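Local coordinates for MexT protein (Pseudomonas aeruginosa, PDB 6L33) that activates transcription of the MexEF-OprN efflux pump genes, probably by binding DNA as a LysR-type regulator whose regulatory domain is present here, at residues R42-Y46 / L47-N51; E67-A70 / N71-R74; A194-L198 / R199-S203. All coordinates share one frame; numbering follows the deposited sequence.

Contact 1: R42-Y46 / L47-N51; sequences RRANY and LLMPN. With SO4 (sulfate ion), chain E.
The side-chain oxygen of N45 accepts two backbone N-H groups across the turn from R42-Y46 to L47-N51. L47 N reaches N45 OD1 at 2.9 Å, in the carbonyl plane and on a lone pair. L48 N reaches N45 OD1 at 3.0 Å and stands 51° out of that plane. The first torsion of N45 (chi1 59°) sets CG between its backbone N and carbonyl carbon, which turns the amide forward onto these two donors. The nitrogen end, N45 ND2, lies 3.6 Å from L48 CG. The main-chain oxygen of N45 takes a further, weak bond from M49 N. N45 N is buried with no partner.

The turn joins strand 38-43, outermost in its sheet within this chain, to helix 49-55. It belongs to the LysR substrate-binding domain, which has the periplasmic-binding-protein type of fold. Apolar contacts are few. Y46 CE1 and L47 CD2 meet at 3.7 Å, with the two side chains side by side. A44 CB touches the selenium of M49, a selenomethionine.

At the strand end a sulfate, probably from the crystallisation liquor, meets the guanidinium of R42 at its edge. R42 NE donates to O3 of the sulfate, and R42 NH2 donates to sulfate O1 at 2.8 Å. The backbone N of R43 gives O3 a second bond at 2.9 Å. R43 NH1 of the second subunit also binds this sulfate, while R43 NH2 of this chain donates to Q136 OE1 of the second subunit. The anion thus collects N-H donors from both subunits, consistent with a site that can take a negatively charged group, while N45 OD1 satisfies the two amides that lead into the helix.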
loop_
_atom_site.group_PDB
_atom_site.type_symbol
_atom_site.label_atom_id
_atom_site.label_comp_id
_atom_site.label_asym_id
_atom_site.label_seq_id
_atom_site.Cartn_x
_atom_site.Cartn_y
_atom_site.Cartn_z
ATOM N N ARG B 42 -1.327 7.964 7.031
ATOM C CA ARG B 42 -0.098 7.694 6.301
ATOM C C ARG B 42 0.288 6.229 6.468
ATOM O O ARG B 42 0.003 5.609 7.496
ATOM C CB ARG B 42 1.041 8.592 6.792
ATOM C CG ARG B 42 0.704 10.075 6.838
ATOM C CD ARG B 42 0.394 10.625 5.451
ATOM N NE ARG B 42 1.413 10.244 4.477
ATOM C CZ ARG B 42 2.587 10.854 4.341
ATOM N NH1 ARG B 42 2.897 11.885 5.116
ATOM N NH2 ARG B 42 3.453 10.432 3.429
ATOM N N ARG B 43 0.935 5.680 5.442
ATOM C CA ARG B 43 1.423 4.306 5.505
ATOM C C ARG B 43 2.605 4.213 6.463
ATOM O O ARG B 43 3.518 5.043 6.420
ATOM C CB ARG B 43 1.831 3.826 4.111
ATOM C CG ARG B 43 2.608 2.512 4.092
ATOM C CD ARG B 43 1.744 1.331 4.516
ATOM N NE ARG B 43 0.535 1.209 3.704
ATOM C CZ ARG B 43 0.493 0.637 2.505
ATOM N NH1 ARG B 43 1.594 0.128 1.971
ATOM N NH2 ARG B 43 -0.653 0.573 1.839
ATOM N N ALA B 44 2.589 3.201 7.330
ATOM C CA ALA B 44 3.622 3.028 8.341
ATOM C C ALA B 44 4.127 1.592 8.346
ATOM O O ALA B 44 3.359 0.651 8.130
ATOM C CB ALA B 44 3.105 3.395 9.738
ATOM N N ASN B 45 5.427 1.442 8.588
ATOM C CA ASN B 45 6.056 0.147 8.810
ATOM C C ASN B 45 7.176 0.353 9.823
ATOM O O ASN B 45 7.484 1.483 10.207
ATOM C CB ASN B 45 6.567 -0.470 7.501
ATOM C CG ASN B 45 7.582 0.408 6.789
ATOM O OD1 ASN B 45 8.728 0.528 7.222
ATOM N ND2 ASN B 45 7.170 1.014 5.682
ATOM N N TYR B 46 7.790 -0.748 10.263
ATOM C CA TYR B 46 8.761 -0.613 11.346
ATOM C C TYR B 46 10.020 0.140 10.929
ATOM O O TYR B 46 10.775 0.572 11.807
ATOM C CB TYR B 46 9.125 -1.986 11.928
ATOM C CG TYR B 46 9.892 -2.914 11.010
ATOM C CD1 TYR B 46 11.267 -2.787 10.847
ATOM C CD2 TYR B 46 9.244 -3.937 10.334
ATOM C CE1 TYR B 46 11.969 -3.638 10.016
ATOM C CE2 TYR B 46 9.938 -4.797 9.503
ATOM C CZ TYR B 46 11.299 -4.641 9.347
ATOM O OH TYR B 46 11.991 -5.493 8.520
ATOM N N LEU B 47 10.260 0.325 9.631
ATOM C CA LEU B 47 11.386 1.141 9.188
ATOM C C LEU B 47 11.033 2.623 9.116
ATOM O O LEU B 47 11.831 3.468 9.533
ATOM C CB LEU B 47 11.889 0.667 7.820
ATOM C CG LEU B 47 12.641 -0.663 7.760
ATOM C CD1 LEU B 47 13.183 -0.902 6.358
ATOM C CD2 LEU B 47 13.763 -0.703 8.787
ATOM N N LEU B 48 9.853 2.954 8.589
ATOM C CA LEU B 48 9.434 4.344 8.469
ATOM C C LEU B 48 8.938 4.929 9.783
ATOM O O LEU B 48 8.826 6.156 9.895
ATOM C CB LEU B 48 8.323 4.477 7.424
ATOM C CG LEU B 48 8.664 4.306 5.945
ATOM C CD1 LEU B 48 7.437 4.603 5.098
ATOM C CD2 LEU B 48 9.823 5.206 5.548
HETATM N N MSE B 49 8.640 4.088 10.768
HETATM C CA MSE B 49 7.968 4.529 11.988
HETATM C C MSE B 49 8.718 5.624 12.770
HETATM O O MSE B 49 8.111 6.635 13.127
HETATM C CB MSE B 49 7.688 3.321 12.889
HETATM C CG MSE B 49 6.753 3.617 14.031
HETATM SE SE MSE B 49 5.019 4.254 13.415
HETATM C CE MSE B 49 4.364 4.874 15.139
ATOM N N PRO B 50 10.020 5.452 13.042
ATOM C CA PRO B 50 10.748 6.552 13.699
ATOM C C PRO B 50 10.813 7.811 12.853
ATOM O O PRO B 50 10.764 8.917 13.405
ATOM C CB PRO B 50 12.144 5.960 13.954
ATOM C CG PRO B 50 12.245 4.783 13.073
ATOM C CD PRO B 50 10.866 4.252 12.905
ATOM N N ASN B 51 10.910 7.674 11.526
ATOM C CA ASN B 51 10.914 8.842 10.650
ATOM C C ASN B 51 9.595 9.598 10.724
ATOM O O ASN B 51 9.580 10.833 10.782
ATOM C CB ASN B 51 11.188 8.422 9.204
ATOM C CG ASN B 51 12.442 7.584 9.062
ATOM O OD1 ASN B 51 12.527 6.475 9.590
ATOM N ND2 ASN B 51 13.417 8.105 8.325
HETATM S S SO4 E . 1.700 7.480 1.903
HETATM O O1 SO4 E . 2.605 8.566 1.535
HETATM O O2 SO4 E . 2.340 6.192 1.652
HETATM O O3 SO4 E . 1.369 7.590 3.318
HETATM O O4 SO4 E . 0.478 7.571 1.112
#

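Contact 2: E67-A70 / N71-R74; sequences ELPA and NAKR
L68 lays its CD1 methyl over one face of the R74 guanidinium. The methyl stands 3.5 Å above the plane, offset toward the rim. It also meets the stem of the arginine: L68 CD1 is 3.6 Å from R74 NE and equally far from R74 CB. The two side chains cross obliquely. L68 is placed for this by its first torsion, which sets CG opposite the carbonyl carbon (chi1 -63°), and by an extended second torsion that carries CD1 onward. R74 bends at chi3 (-84°), which swings the flat group round beside the leucine. The contact with the methyl is van der Waals packing on a charged group, and the polar end of R74 is held elsewhere. R74 NH2 donates to T65 OG1 and to D66 O, and it forms a salt bridge with E180.

L68 lies in the loop after strand 60-62, and R74 on strand 72-78, into which the loop runs. Within this chain that strand is outermost in the five-stranded mixed sheet 38-43, 9-14, 60-62, 181-186 and 72-78. The reversal is tight. N71 is the centre of an inverse gamma turn, in which A72 N donates to A70 O at 3.1 Å, a weak bond. This turn leads directly into the strand. N71 and K73 are bonded through their backbones to G187 and W185.

A72 points its methyl back at the loop. A72 CB comes to 3.2 Å from P69 O and lies 4.3 Å from P69 CD. L68 CB lies beside the same methyl. Outside the loop, L68 also rests on A184 of strand 181-186, and both L68 and P69 reach helix 49-55, at M49 and P50 respectively.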
loop_
_atom_site.group_PDB
_atom_site.type_symbol
_atom_site.label_atom_id
_atom_site.label_comp_id
_atom_site.label_asym_id
_atom_site.label_seq_id
_atom_site.Cartn_x
_atom_site.Cartn_y
_atom_site.Cartn_z
ATOM N N GLU B 67 12.566 -0.485 16.758
ATOM C CA GLU B 67 13.066 0.560 17.637
ATOM C C GLU B 67 12.349 1.874 17.353
ATOM O O GLU B 67 11.920 2.137 16.225
ATOM C CB GLU B 67 14.576 0.750 17.473
ATOM C CG GLU B 67 15.362 -0.545 17.402
ATOM C CD GLU B 67 15.667 -1.118 18.772
ATOM O OE1 GLU B 67 16.247 -2.223 18.837
ATOM O OE2 GLU B 67 15.326 -0.467 19.783
ATOM N N LEU B 68 12.230 2.696 18.386
ATOM C CA LEU B 68 11.570 3.989 18.329
ATOM C C LEU B 68 12.492 5.049 18.908
ATOM O O LEU B 68 13.388 4.737 19.700
ATOM C CB LEU B 68 10.245 3.964 19.106
ATOM C CG LEU B 68 9.174 3.013 18.569
ATOM C CD1 LEU B 68 8.047 2.864 19.569
ATOM C CD2 LEU B 68 8.642 3.499 17.230
ATOM N N PRO B 69 12.312 6.313 18.521
ATOM C CA PRO B 69 13.134 7.381 19.101
ATOM C C PRO B 69 12.956 7.466 20.610
ATOM O O PRO B 69 11.935 7.061 21.170
ATOM C CB PRO B 69 12.619 8.647 18.405
ATOM C CG PRO B 69 12.038 8.156 17.125
ATOM C CD PRO B 69 11.445 6.813 17.440
ATOM N N ALA B 70 13.986 8.005 21.273
ATOM C CA ALA B 70 13.950 8.124 22.727
ATOM C C ALA B 70 12.806 9.015 23.191
ATOM O O ALA B 70 12.239 8.789 24.266
ATOM C CB ALA B 70 15.285 8.663 23.244
ATOM N N ASN B 71 12.452 10.021 22.398
ATOM C CA ASN B 71 11.353 10.936 22.707
ATOM C C ASN B 71 10.018 10.390 22.205
ATOM O O ASN B 71 9.225 11.101 21.587
ATOM C CB ASN B 71 11.648 12.307 22.109
ATOM C CG ASN B 71 10.766 13.404 22.682
ATOM O OD1 ASN B 71 9.910 13.154 23.531
ATOM N ND2 ASN B 71 10.972 14.631 22.213
ATOM N N ALA B 72 9.757 9.111 22.466
ATOM C CA ALA B 72 8.549 8.462 21.976
ATOM C C ALA B 72 8.028 7.483 23.014
ATOM O O ALA B 72 8.799 6.702 23.579
ATOM C CB ALA B 72 8.807 7.734 20.650
ATOM N N LYS B 73 6.723 7.534 23.265
ATOM C CA LYS B 73 6.041 6.572 24.115
ATOM C C LYS B 73 5.400 5.496 23.248
ATOM O O LYS B 73 5.048 5.738 22.091
ATOM C CB LYS B 73 4.976 7.254 24.979
ATOM C CG LYS B 73 5.529 8.043 26.161
ATOM C CD LYS B 73 5.550 7.202 27.430
ATOM C CE LYS B 73 5.039 7.987 28.633
ATOM N NZ LYS B 73 6.013 9.012 29.101
ATOM N N ARG B 74 5.254 4.300 23.812
ATOM C CA ARG B 74 4.716 3.188 23.044
ATOM C C ARG B 74 3.883 2.295 23.948
ATOM O O ARG B 74 4.061 2.263 25.168
ATOM C CB ARG B 74 5.829 2.379 22.362
ATOM C CG ARG B 74 6.239 1.114 23.095
ATOM C CD ARG B 74 7.637 0.670 22.690
ATOM N NE ARG B 74 7.637 -0.126 21.464
ATOM C CZ ARG B 74 8.738 -0.517 20.829
ATOM N NH1 ARG B 74 9.932 -0.184 21.300
ATOM N NH2 ARG B 74 8.646 -1.241 19.721
#

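Contact 3: A194-L198 / R199-S203; sequences AERWL and RSRIS
W197 and R201 pack one turn apart on the C-terminal alpha-helix, 193-203, of this periplasmic-binding-protein-like domain. The indole of W197 reaches out beside R201. R201 bends at chi2 (55°) and runs across the indole at about a right angle. Its CD makes a CH-pi contact over the five-membered ring, 3.9 Å from the centroid. Farther along, W197 NE1 sits over the centre of the R201 guanidinium, 3.1 Å above it, with the two planes 34° apart. Both groups bring donors there, and E33 of helix 18-33 serves both: it forms a salt bridge with R201 NE and accepts from W197 NE1. R201 NH1 donates in its own plane to S200 OG.

R199 folds back along the helix. A bend at chi3 (-55°) lays its guanidinium over E195 O and R196 CA. R199 NH1 also donates to Q189 O, and the group makes a cation-pi contact with W185. L198 CD1 and I202 CG1 lie side by side at 4.2 Å. L198 rests on F10 and I12 of strand 9-14, and I202 on L22 and L26 of helix 18-33 and on M183 of strand 181-186.

The backbone bonds run in regular i to i+4 steps, such as R199 N to E195 O at 2.9 Å. S203 OG adds a bond to R199 O from the face opposite S203 N. E195 OE2 is bonded to S59 OG and also takes a bond from a water, which accepts from R199 NH1 at 2.8 Å.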
loop_
_atom_site.group_PDB
_atom_site.type_symbol
_atom_site.label_atom_id
_atom_site.label_comp_id
_atom_site.label_asym_id
_atom_site.label_seq_id
_atom_site.Cartn_x
_atom_site.Cartn_y
_atom_site.Cartn_z
ATOM N N ALA B 194 -6.196 16.764 22.987
ATOM C CA ALA B 194 -6.707 16.349 21.685
ATOM C C ALA B 194 -6.037 15.064 21.217
ATOM O O ALA B 194 -6.683 14.203 20.610
ATOM C CB ALA B 194 -6.505 17.466 20.661
ATOM N N GLU B 195 -4.742 14.914 21.500
ATOM C CA GLU B 195 -4.042 13.692 21.119
ATOM C C GLU B 195 -4.376 12.539 22.057
ATOM O O GLU B 195 -4.560 11.404 21.603
ATOM C CB GLU B 195 -2.537 13.943 21.080
ATOM C CG GLU B 195 -2.117 14.900 19.981
ATOM C CD GLU B 195 -2.481 14.395 18.599
ATOM O OE1 GLU B 195 -2.822 15.226 17.731
ATOM O OE2 GLU B 195 -2.429 13.165 18.382
ATOM N N ARG B 196 -4.455 12.805 23.365
ATOM C CA ARG B 196 -4.952 11.795 24.295
ATOM C C ARG B 196 -6.321 11.294 23.861
ATOM O O ARG B 196 -6.617 10.096 23.948
ATOM C CB ARG B 196 -5.018 12.369 25.714
ATOM C CG ARG B 196 -5.995 11.652 26.648
ATOM C CD ARG B 196 -7.336 12.382 26.769
ATOM N NE ARG B 196 -8.362 11.530 27.367
ATOM C CZ ARG B 196 -9.666 11.781 27.320
ATOM N NH1 ARG B 196 -10.117 12.861 26.698
ATOM N NH2 ARG B 196 -10.523 10.947 27.894
ATOM N N TRP B 197 -7.167 12.207 23.384
ATOM C CA TRP B 197 -8.504 11.837 22.942
ATOM C C TRP B 197 -8.449 10.929 21.719
ATOM O O TRP B 197 -9.139 9.904 21.664
ATOM C CB TRP B 197 -9.309 13.101 22.649
ATOM C CG TRP B 197 -10.658 12.846 22.085
ATOM C CD1 TRP B 197 -11.784 12.510 22.775
ATOM C CD2 TRP B 197 -11.033 12.915 20.708
ATOM N NE1 TRP B 197 -12.839 12.362 21.911
ATOM C CE2 TRP B 197 -12.404 12.603 20.634
ATOM C CE3 TRP B 197 -10.342 13.204 19.528
ATOM C CZ2 TRP B 197 -13.097 12.576 19.431
ATOM C CZ3 TRP B 197 -11.032 13.178 18.335
ATOM C CH2 TRP B 197 -12.396 12.875 18.296
ATOM N N LEU B 198 -7.628 11.285 20.729
ATOM C CA LEU B 198 -7.507 10.454 19.535
ATOM C C LEU B 198 -6.970 9.072 19.882
ATOM O O LEU B 198 -7.496 8.054 19.418
ATOM C CB LEU B 198 -6.607 11.140 18.507
ATOM C CG LEU B 198 -6.218 10.299 17.289
ATOM C CD1 LEU B 198 -7.457 9.836 16.538
ATOM C CD2 LEU B 198 -5.289 11.081 16.375
ATOM N N ARG B 199 -5.922 9.017 20.710
ATOM C CA ARG B 199 -5.329 7.733 21.071
ATOM C C ARG B 199 -6.309 6.871 21.857
ATOM O O ARG B 199 -6.390 5.656 21.637
ATOM C CB ARG B 199 -4.043 7.954 21.866
ATOM C CG ARG B 199 -2.969 8.704 21.093
ATOM C CD ARG B 199 -1.607 8.555 21.743
ATOM N NE ARG B 199 -1.620 8.961 23.144
ATOM C CZ ARG B 199 -1.309 10.180 23.574
ATOM N NH1 ARG B 199 -0.962 11.124 22.708
ATOM N NH2 ARG B 199 -1.348 10.456 24.871
ATOM N N SER B 200 -7.064 7.477 22.777
ATOM C CA SER B 200 -8.079 6.713 23.495
ATOM C C SER B 200 -9.165 6.218 22.549
ATOM O O SER B 200 -9.767 5.165 22.793
ATOM C CB SER B 200 -8.684 7.553 24.622
ATOM O OG SER B 200 -9.407 8.661 24.116
ATOM N N ARG B 201 -9.417 6.946 21.459
ATOM C CA ARG B 201 -10.402 6.490 20.482
ATOM C C ARG B 201 -9.856 5.349 19.630
ATOM O O ARG B 201 -10.604 4.432 19.273
ATOM C CB ARG B 201 -10.853 7.656 19.601
ATOM C CG ARG B 201 -12.159 8.308 20.054
ATOM C CD ARG B 201 -12.070 8.764 21.504
ATOM N NE ARG B 201 -13.349 9.217 22.040
ATOM C CZ ARG B 201 -13.527 9.625 23.293
ATOM N NH1 ARG B 201 -12.506 9.636 24.139
ATOM N NH2 ARG B 201 -14.725 10.024 23.701
ATOM N N ILE B 202 -8.562 5.381 19.294
ATOM C CA ILE B 202 -7.961 4.255 18.583
ATOM C C ILE B 202 -7.979 3.007 19.456
ATOM O O ILE B 202 -8.290 1.905 18.986
ATOM C CB ILE B 202 -6.526 4.591 18.133
ATOM C CG1 ILE B 202 -6.502 5.841 17.256
ATOM C CG2 ILE B 202 -5.923 3.406 17.384
ATOM C CD1 ILE B 202 -6.643 5.553 15.786
ATOM N N SER B 203 -7.639 3.158 20.739
ATOM C CA SER B 203 -7.576 2.012 21.639
ATOM C C SER B 203 -8.941 1.381 21.870
ATOM O O SER B 203 -9.013 0.215 22.271
ATOM C CB SER B 203 -6.961 2.428 22.975
ATOM O OG SER B 203 -5.672 2.988 22.788
HETATM O O HOH W 1 -0.490 11.431 20.013
#

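How the contacts relate
Contact 3 is buried, contact 1 is partly buried, and contact 2 lies at the surface. Contacts 1 and 2 touch each other: P50 CB meets P69 CD and M49 CG meets L68 CD2, both at 3.7 Å. They sit at the two outermost strands of the sheet within this chain, contact 1 after 38-43 and contact 2 at the start of 72-78. Contact 3 touches neither, but its helix packs on inner strands 9-14 and 181-186. Contact 1 relies on amide bonds at a turn and on charges next to the second subunit. Contact 2 is mostly van der Waals packing, with a single weak backbone bond. Contact 3 combines regular helix bonds with one arginine against an indole and another folded back over the helix backbone.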